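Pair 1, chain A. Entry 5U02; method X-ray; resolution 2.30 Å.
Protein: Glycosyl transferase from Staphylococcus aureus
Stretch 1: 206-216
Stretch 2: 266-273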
# COMPACT_ATOMS: atom_id res chain seq x y z
N TYR A 206 -8.11 16.46 -8.31
CA TYR A 206 -7.18 17.26 -7.53
C TYR A 206 -6.27 18.14 -8.37
O TYR A 206 -5.80 19.17 -7.88
CB TYR A 206 -6.33 16.35 -6.63
CG TYR A 206 -7.16 15.37 -5.84
CD1 TYR A 206 -8.12 15.81 -4.93
CD2 TYR A 206 -7.00 14.00 -5.99
CE1 TYR A 206 -8.89 14.93 -4.20
CE2 TYR A 206 -7.76 13.10 -5.26
CZ TYR A 206 -8.71 13.57 -4.37
OH TYR A 206 -9.47 12.69 -3.64
N LEU A 207 -6.03 17.77 -9.63
CA LEU A 207 -5.16 18.55 -10.51
C LEU A 207 -5.59 20.01 -10.71
O LEU A 207 -4.69 20.87 -10.78
CB LEU A 207 -5.06 17.86 -11.88
CG LEU A 207 -4.09 16.69 -12.02
CD1 LEU A 207 -4.37 15.96 -13.32
CD2 LEU A 207 -2.67 17.20 -11.98
N PRO A 208 -6.87 20.36 -10.85
CA PRO A 208 -7.22 21.76 -11.17
C PRO A 208 -6.78 22.77 -10.13
O PRO A 208 -6.81 23.97 -10.42
CB PRO A 208 -8.75 21.74 -11.27
CG PRO A 208 -9.10 20.35 -11.50
CD PRO A 208 -8.07 19.51 -10.83
N LYS A 209 -6.39 22.33 -8.93
CA LYS A 209 -6.08 23.28 -7.87
C LYS A 209 -4.87 24.14 -8.20
O LYS A 209 -4.79 25.29 -7.77
CB LYS A 209 -5.84 22.53 -6.56
CG LYS A 209 -7.02 21.70 -6.11
CD LYS A 209 -6.60 20.74 -5.01
CE LYS A 209 -7.80 20.02 -4.42
NZ LYS A 209 -7.40 19.15 -3.29
N GLU A 210 -3.91 23.59 -8.95
CA GLU A 210 -2.70 24.32 -9.29
C GLU A 210 -2.25 23.92 -10.69
O GLU A 210 -2.63 22.86 -11.21
CB GLU A 210 -1.57 24.08 -8.28
CG GLU A 210 -1.94 24.31 -6.82
CD GLU A 210 -1.95 25.78 -6.45
OE1 GLU A 210 -1.21 26.56 -7.09
OE2 GLU A 210 -2.70 26.14 -5.51
N LYS A 211 -1.43 24.77 -11.29
CA LYS A 211 -0.97 24.51 -12.65
C LYS A 211 0.31 23.68 -12.66
O LYS A 211 0.48 22.81 -13.52
CB LYS A 211 -0.75 25.82 -13.41
CG LYS A 211 -2.00 26.69 -13.52
CD LYS A 211 -2.22 27.17 -14.95
CE LYS A 211 -1.33 28.36 -15.26
NZ LYS A 211 -1.76 29.11 -16.48
N ILE A 212 1.22 23.93 -11.72
CA ILE A 212 2.54 23.31 -11.71
C ILE A 212 2.58 22.28 -10.59
O ILE A 212 2.37 22.61 -9.42
CB ILE A 212 3.65 24.35 -11.53
CG1 ILE A 212 3.61 25.38 -12.67
CG2 ILE A 212 5.00 23.67 -11.49
CD1 ILE A 212 4.54 26.57 -12.45
N TRP A 213 2.89 21.03 -10.95
CA TRP A 213 3.03 19.93 -10.00
C TRP A 213 4.43 19.35 -10.17
O TRP A 213 4.76 18.80 -11.22
CB TRP A 213 1.96 18.86 -10.23
CG TRP A 213 0.55 19.35 -10.04
CD1 TRP A 213 -0.26 19.91 -10.98
CD2 TRP A 213 -0.21 19.32 -8.82
NE1 TRP A 213 -1.47 20.23 -10.43
CE2 TRP A 213 -1.47 19.88 -9.10
CE3 TRP A 213 0.06 18.88 -7.52
CZ2 TRP A 213 -2.46 20.01 -8.13
CZ3 TRP A 213 -0.93 19.01 -6.56
CH2 TRP A 213 -2.17 19.57 -6.87
N ASP A 214 5.26 19.49 -9.14
CA ASP A 214 6.62 18.98 -9.18
C ASP A 214 6.65 17.56 -8.62
O ASP A 214 5.89 17.24 -7.69
CB ASP A 214 7.57 19.90 -8.41
CG ASP A 214 7.51 21.35 -8.90
OD1 ASP A 214 7.85 21.58 -10.07
OD2 ASP A 214 7.22 22.26 -8.09
N VAL A 215 7.50 16.72 -9.19
CA VAL A 215 7.54 15.30 -8.85
C VAL A 215 8.65 15.06 -7.83
O VAL A 215 9.81 15.42 -8.07
CB VAL A 215 7.75 14.43 -10.10
CG1 VAL A 215 7.64 12.95 -9.75
CG2 VAL A 215 6.73 14.79 -11.18
N PHE A 216 8.29 14.46 -6.70
CA PHE A 216 9.23 14.02 -5.68
C PHE A 216 9.05 12.53 -5.43
O PHE A 216 7.98 11.96 -5.67
CB PHE A 216 9.04 14.77 -4.35
CG PHE A 216 9.36 16.24 -4.40
CD1 PHE A 216 8.49 17.13 -5.01
CD2 PHE A 216 10.50 16.73 -3.80
CE1 PHE A 216 8.78 18.48 -5.04
CE2 PHE A 216 10.79 18.09 -3.82
CZ PHE A 216 9.93 18.96 -4.44
N ASN A 266 14.66 19.00 -13.53
CA ASN A 266 13.78 18.04 -12.90
C ASN A 266 12.42 18.03 -13.59
O ASN A 266 12.04 18.99 -14.26
CB ASN A 266 13.61 18.35 -11.41
CG ASN A 266 14.88 18.14 -10.62
OD1 ASN A 266 15.48 19.09 -10.11
ND2 ASN A 266 15.32 16.89 -10.52
N ILE A 267 11.69 16.94 -13.41
CA ILE A 267 10.46 16.73 -14.17
C ILE A 267 9.27 17.24 -13.36
O ILE A 267 9.19 17.06 -12.14
CB ILE A 267 10.29 15.25 -14.55
CG1 ILE A 267 9.10 15.07 -15.49
CG2 ILE A 267 10.15 14.36 -13.31
CD1 ILE A 267 9.05 13.71 -16.14
N SER A 268 8.35 17.90 -14.05
CA SER A 268 7.13 18.43 -13.45
C SER A 268 5.96 18.19 -14.39
O SER A 268 6.14 17.78 -15.54
CB SER A 268 7.28 19.92 -13.12
OG SER A 268 8.33 20.14 -12.18
N LEU A 269 4.75 18.45 -13.90
CA LEU A 269 3.53 18.28 -14.68
C LEU A 269 2.80 19.61 -14.76
O LEU A 269 2.50 20.23 -13.73
CB LEU A 269 2.62 17.22 -14.06
CG LEU A 269 3.30 15.89 -13.72
CD1 LEU A 269 2.31 14.89 -13.16
CD2 LEU A 269 4.00 15.32 -14.95
N TYR A 270 2.52 20.05 -15.99
CA TYR A 270 1.80 21.30 -16.23
C TYR A 270 0.36 20.97 -16.63
O TYR A 270 0.13 20.22 -17.58
CB TYR A 270 2.49 22.11 -17.33
CG TYR A 270 2.00 23.53 -17.49
CD1 TYR A 270 2.39 24.52 -16.60
CD2 TYR A 270 1.17 23.88 -18.54
CE1 TYR A 270 1.95 25.83 -16.74
CE2 TYR A 270 0.72 25.19 -18.70
CZ TYR A 270 1.12 26.15 -17.80
OH TYR A 270 0.67 27.44 -17.96
N PHE A 271 -0.59 21.54 -15.89
CA PHE A 271 -2.02 21.31 -16.09
C PHE A 271 -2.70 22.64 -16.39
O PHE A 271 -2.66 23.56 -15.56
CB PHE A 271 -2.63 20.65 -14.85
CG PHE A 271 -4.08 20.28 -15.00
CD1 PHE A 271 -4.45 19.15 -15.71
CD2 PHE A 271 -5.08 21.06 -14.43
CE1 PHE A 271 -5.78 18.80 -15.85
CE2 PHE A 271 -6.42 20.72 -14.57
CZ PHE A 271 -6.77 19.59 -15.28
N THR A 272 -3.32 22.74 -17.57
CA THR A 272 -3.95 23.99 -17.97
C THR A 272 -5.07 23.71 -18.96
O THR A 272 -5.10 22.67 -19.63
CB THR A 272 -2.93 24.96 -18.58
OG1 THR A 272 -3.50 26.27 -18.62
CG2 THR A 272 -2.56 24.54 -20.00
N ALA A 273 -6.00 24.66 -19.05
CA ALA A 273 -7.16 24.53 -19.91
C ALA A 273 -6.78 24.67 -21.38
O ALA A 273 -5.80 25.33 -21.73
CB ALA A 273 -8.21 25.58 -19.55

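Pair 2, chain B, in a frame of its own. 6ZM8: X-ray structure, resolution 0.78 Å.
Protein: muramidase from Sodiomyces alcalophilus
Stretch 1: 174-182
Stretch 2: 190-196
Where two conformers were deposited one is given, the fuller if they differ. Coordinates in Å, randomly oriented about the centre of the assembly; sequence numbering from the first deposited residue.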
# COMPACT_ATOMS: atom_id res chain seq x y z
N GLY B 174 15.41 -4.99 -5.87
CA GLY B 174 15.99 -4.80 -7.19
C GLY B 174 15.10 -4.03 -8.14
O GLY B 174 15.57 -3.57 -9.18
N PHE B 175 13.83 -3.88 -7.79
CA PHE B 175 12.85 -3.26 -8.67
C PHE B 175 11.66 -2.85 -7.82
O PHE B 175 11.39 -3.43 -6.76
CB PHE B 175 12.37 -4.22 -9.77
CG PHE B 175 11.84 -5.52 -9.26
CD1 PHE B 175 12.70 -6.60 -9.05
CD2 PHE B 175 10.48 -5.68 -8.95
CE1 PHE B 175 12.20 -7.80 -8.57
CE2 PHE B 175 9.99 -6.87 -8.45
CZ PHE B 175 10.86 -7.95 -8.27
N TYR B 176 10.93 -1.85 -8.31
CA TYR B 176 9.64 -1.51 -7.74
C TYR B 176 8.57 -2.44 -8.32
O TYR B 176 8.66 -2.85 -9.48
CB TYR B 176 9.26 -0.03 -7.96
CG TYR B 176 8.81 0.40 -9.36
CD1 TYR B 176 7.50 0.23 -9.76
CD2 TYR B 176 9.67 1.03 -10.27
CE1 TYR B 176 7.04 0.66 -10.99
CE2 TYR B 176 9.24 1.45 -11.51
CZ TYR B 176 7.90 1.28 -11.87
OH TYR B 176 7.39 1.70 -13.06
N THR B 177 7.53 -2.69 -7.52
CA THR B 177 6.31 -3.31 -8.02
C THR B 177 5.30 -2.25 -8.42
O THR B 177 4.70 -2.32 -9.51
CB THR B 177 5.78 -4.33 -7.00
OG1 THR B 177 6.73 -5.39 -6.87
CG2 THR B 177 4.46 -4.93 -7.44
N PHE B 178 5.09 -1.26 -7.54
CA PHE B 178 4.30 -0.08 -7.88
C PHE B 178 5.18 1.16 -7.65
O PHE B 178 5.99 1.18 -6.73
CB PHE B 178 3.05 0.03 -7.00
CG PHE B 178 2.10 -1.14 -7.14
CD1 PHE B 178 1.23 -1.23 -8.22
CD2 PHE B 178 2.07 -2.14 -6.17
CE1 PHE B 178 0.33 -2.28 -8.31
CE2 PHE B 178 1.18 -3.20 -6.27
CZ PHE B 178 0.30 -3.26 -7.35
N TRP B 179 4.92 2.20 -8.44
CA TRP B 179 5.58 3.50 -8.30
C TRP B 179 4.49 4.57 -8.30
O TRP B 179 3.77 4.72 -9.30
CB TRP B 179 6.57 3.74 -9.45
CG TRP B 179 7.14 5.12 -9.51
CD1 TRP B 179 7.26 6.07 -8.54
CD2 TRP B 179 7.65 5.72 -10.73
NE1 TRP B 179 7.83 7.21 -9.04
CE2 TRP B 179 8.05 7.04 -10.39
CE3 TRP B 179 7.80 5.29 -12.05
CZ2 TRP B 179 8.53 7.94 -11.33
CZ3 TRP B 179 8.28 6.17 -12.98
CH2 TRP B 179 8.63 7.48 -12.62
N GLN B 180 4.36 5.27 -7.17
CA GLN B 180 3.45 6.41 -7.06
C GLN B 180 4.23 7.64 -7.55
O GLN B 180 5.18 8.08 -6.91
CB GLN B 180 3.01 6.61 -5.62
CG GLN B 180 1.79 7.52 -5.52
CD GLN B 180 1.49 7.78 -4.06
OE1 GLN B 180 2.28 8.47 -3.38
NE2 GLN B 180 0.43 7.19 -3.54
N TYR B 181 3.82 8.14 -8.72
CA TYR B 181 4.61 9.12 -9.45
C TYR B 181 3.97 10.52 -9.50
O TYR B 181 4.65 11.45 -9.91
CB TYR B 181 4.98 8.62 -10.86
CG TYR B 181 3.81 8.45 -11.79
CD1 TYR B 181 3.01 7.30 -11.76
CD2 TYR B 181 3.49 9.44 -12.71
CE1 TYR B 181 1.92 7.16 -12.62
CE2 TYR B 181 2.42 9.30 -13.57
CZ TYR B 181 1.61 8.17 -13.51
OH TYR B 181 0.53 8.10 -14.34
N ASN B 182 2.73 10.67 -9.04
CA ASN B 182 2.18 11.99 -8.81
C ASN B 182 1.03 11.87 -7.81
O ASN B 182 0.56 10.78 -7.51
CB ASN B 182 1.77 12.71 -10.12
CG ASN B 182 0.59 12.08 -10.82
OD1 ASN B 182 -0.45 11.82 -10.21
ND2 ASN B 182 0.73 11.86 -12.12
N ASP B 190 -3.84 9.76 -6.12
CA ASP B 190 -2.48 9.63 -6.60
C ASP B 190 -2.40 8.67 -7.78
O ASP B 190 -3.23 7.77 -7.90
CB ASP B 190 -1.54 9.14 -5.49
CG ASP B 190 -1.74 9.94 -4.22
OD1 ASP B 190 -1.58 11.13 -4.23
OD2 ASP B 190 -2.12 9.30 -3.17
N SER B 191 -1.40 8.86 -8.64
CA SER B 191 -1.22 8.00 -9.80
C SER B 191 -0.07 7.02 -9.57
O SER B 191 0.98 7.41 -9.04
CB SER B 191 -0.91 8.82 -11.05
OG SER B 191 -1.93 9.79 -11.28
N ASN B 192 -0.27 5.79 -10.03
CA ASN B 192 0.70 4.72 -9.89
C ASN B 192 0.96 4.03 -11.24
O ASN B 192 0.08 3.91 -12.09
CB ASN B 192 0.19 3.63 -8.94
CG ASN B 192 -0.04 4.20 -7.55
OD1 ASN B 192 0.90 4.68 -6.92
ND2 ASN B 192 -1.29 4.16 -7.09
N TRP B 193 2.18 3.49 -11.34
CA TRP B 193 2.52 2.49 -12.35
C TRP B 193 2.73 1.16 -11.66
O TRP B 193 3.38 1.09 -10.61
CB TRP B 193 3.82 2.83 -13.08
CG TRP B 193 3.78 4.10 -13.88
CD1 TRP B 193 4.59 5.18 -13.74
CD2 TRP B 193 2.88 4.44 -14.97
NE1 TRP B 193 4.30 6.15 -14.65
CE2 TRP B 193 3.22 5.76 -15.39
CE3 TRP B 193 1.83 3.78 -15.60
CZ2 TRP B 193 2.52 6.42 -16.41
CZ3 TRP B 193 1.14 4.43 -16.61
CH2 TRP B 193 1.49 5.72 -17.01
N PHE B 194 2.24 0.10 -12.30
CA PHE B 194 2.62 -1.27 -11.96
C PHE B 194 3.70 -1.71 -12.95
O PHE B 194 3.53 -1.59 -14.17
CB PHE B 194 1.40 -2.21 -12.07
CG PHE B 194 1.79 -3.67 -11.97
CD1 PHE B 194 2.17 -4.24 -10.77
CD2 PHE B 194 1.79 -4.48 -13.12
CE1 PHE B 194 2.52 -5.58 -10.70
CE2 PHE B 194 2.14 -5.82 -13.04
CZ PHE B 194 2.50 -6.37 -11.85
N ASN B 195 4.79 -2.26 -12.40
CA ASN B 195 5.97 -2.66 -13.18
C ASN B 195 5.82 -4.08 -13.72
O ASN B 195 6.53 -4.97 -13.30
CB ASN B 195 7.20 -2.56 -12.29
CG ASN B 195 8.50 -2.77 -12.99
OD1 ASN B 195 8.54 -2.77 -14.23
ND2 ASN B 195 9.54 -2.95 -12.23
N GLY B 196 4.97 -4.25 -14.69
CA GLY B 196 4.78 -5.54 -15.31
C GLY B 196 3.59 -5.53 -16.23
O GLY B 196 2.95 -4.49 -16.42
O HOH W 1 -1.05 6.02 -13.86

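What backbone arrangement do the two contacts share? Each is a pair of antiparallel strands, with N-to-C directions 155° apart in pair 1 and 146° apart in pair 2, and 14 central residues superpose with an RMSD of 0.9 Å. Trp A213 matches Trp B179, and its partner Leu A269 matches Trp B193; both are hydrogen-bonded pairs. In pair 1 Trp A213 N donates to Leu A269 O (2.9 Å) and Leu A269 N to Trp A213 O (2.7 Å); in pair 2 Trp B179 N to Trp B193 O and Trp B193 N to Trp B179 O are both 2.9 Å. The ladder continues at matched positions, from Phe A271 N to Lys A211 O and from Asn B195 N to Thr B177 O, each 2.9 Å.

How does the ladder fare at its other end? Val A215 N reaches Ile A267 O at 3.4 Å, a weak bond, whereas the matching bond from Tyr B181 N to Ser B191 O is 2.9 Å. Pair 2 then shifts register by one residue in a beta bulge, so that Ser B191, already bonded through its carbonyl to Tyr B181, also donates from its N to Asn B182 O (3.0 Å). Its hydroxyl follows the same path, Ser B191 OG donating to Asn B182 OD1 at 2.7 Å.

How is the face holding the central tryptophan filled? In pair 1 the packing is aliphatic: Trp A213 CB lies 4.2 Å from Leu A269 CB, and Val A215 CG2 lies 4.4 Å from Leu A269 CG. The indole NE1 of Trp A213 instead bonds within its own stretch, to Leu A207 O (3.3 Å). In pair 2 an indole replaces the leucine, and Trp B179 CE3 meets Trp B193 CD1 at 3.6 Å with the rings oblique. Tyr B181, in the place of Val A215, forms an offset stack with the five-membered ring of Trp B193, centroids 3.8 Å apart and planes at 4°. Ser B191 CB covers the opposite face of the tyrosine ring, which is thus sandwiched.

What changes on the face of Ile A212 and Phe B178? Ile A212 CG1 approaches the edge of the Tyr A270 ring, 4.2 Å from CD1, while in pair 2 both positions are phenylalanine and Phe B178 CE1 comes within 3.6 Å of Phe B194 CD1. The next pair is polar in both: Ser A268 OG donates to Asp A214 OD1 at 2.6 Å, but Gln B180 CB and Asn B192 OD1 are simply close, at 3.1 Å.

How is the flank beyond the ladder closed? Phe A271 receives Leu A207 CB squarely over its ring, 3.9 Å from the centroid, a CH-pi contact supplied by the 3-10 segment. The matching Asn B195 uses polarity, its ND2 donating to Tyr B176 O at 2.9 Å while the tyrosine ring lays a face over its CG.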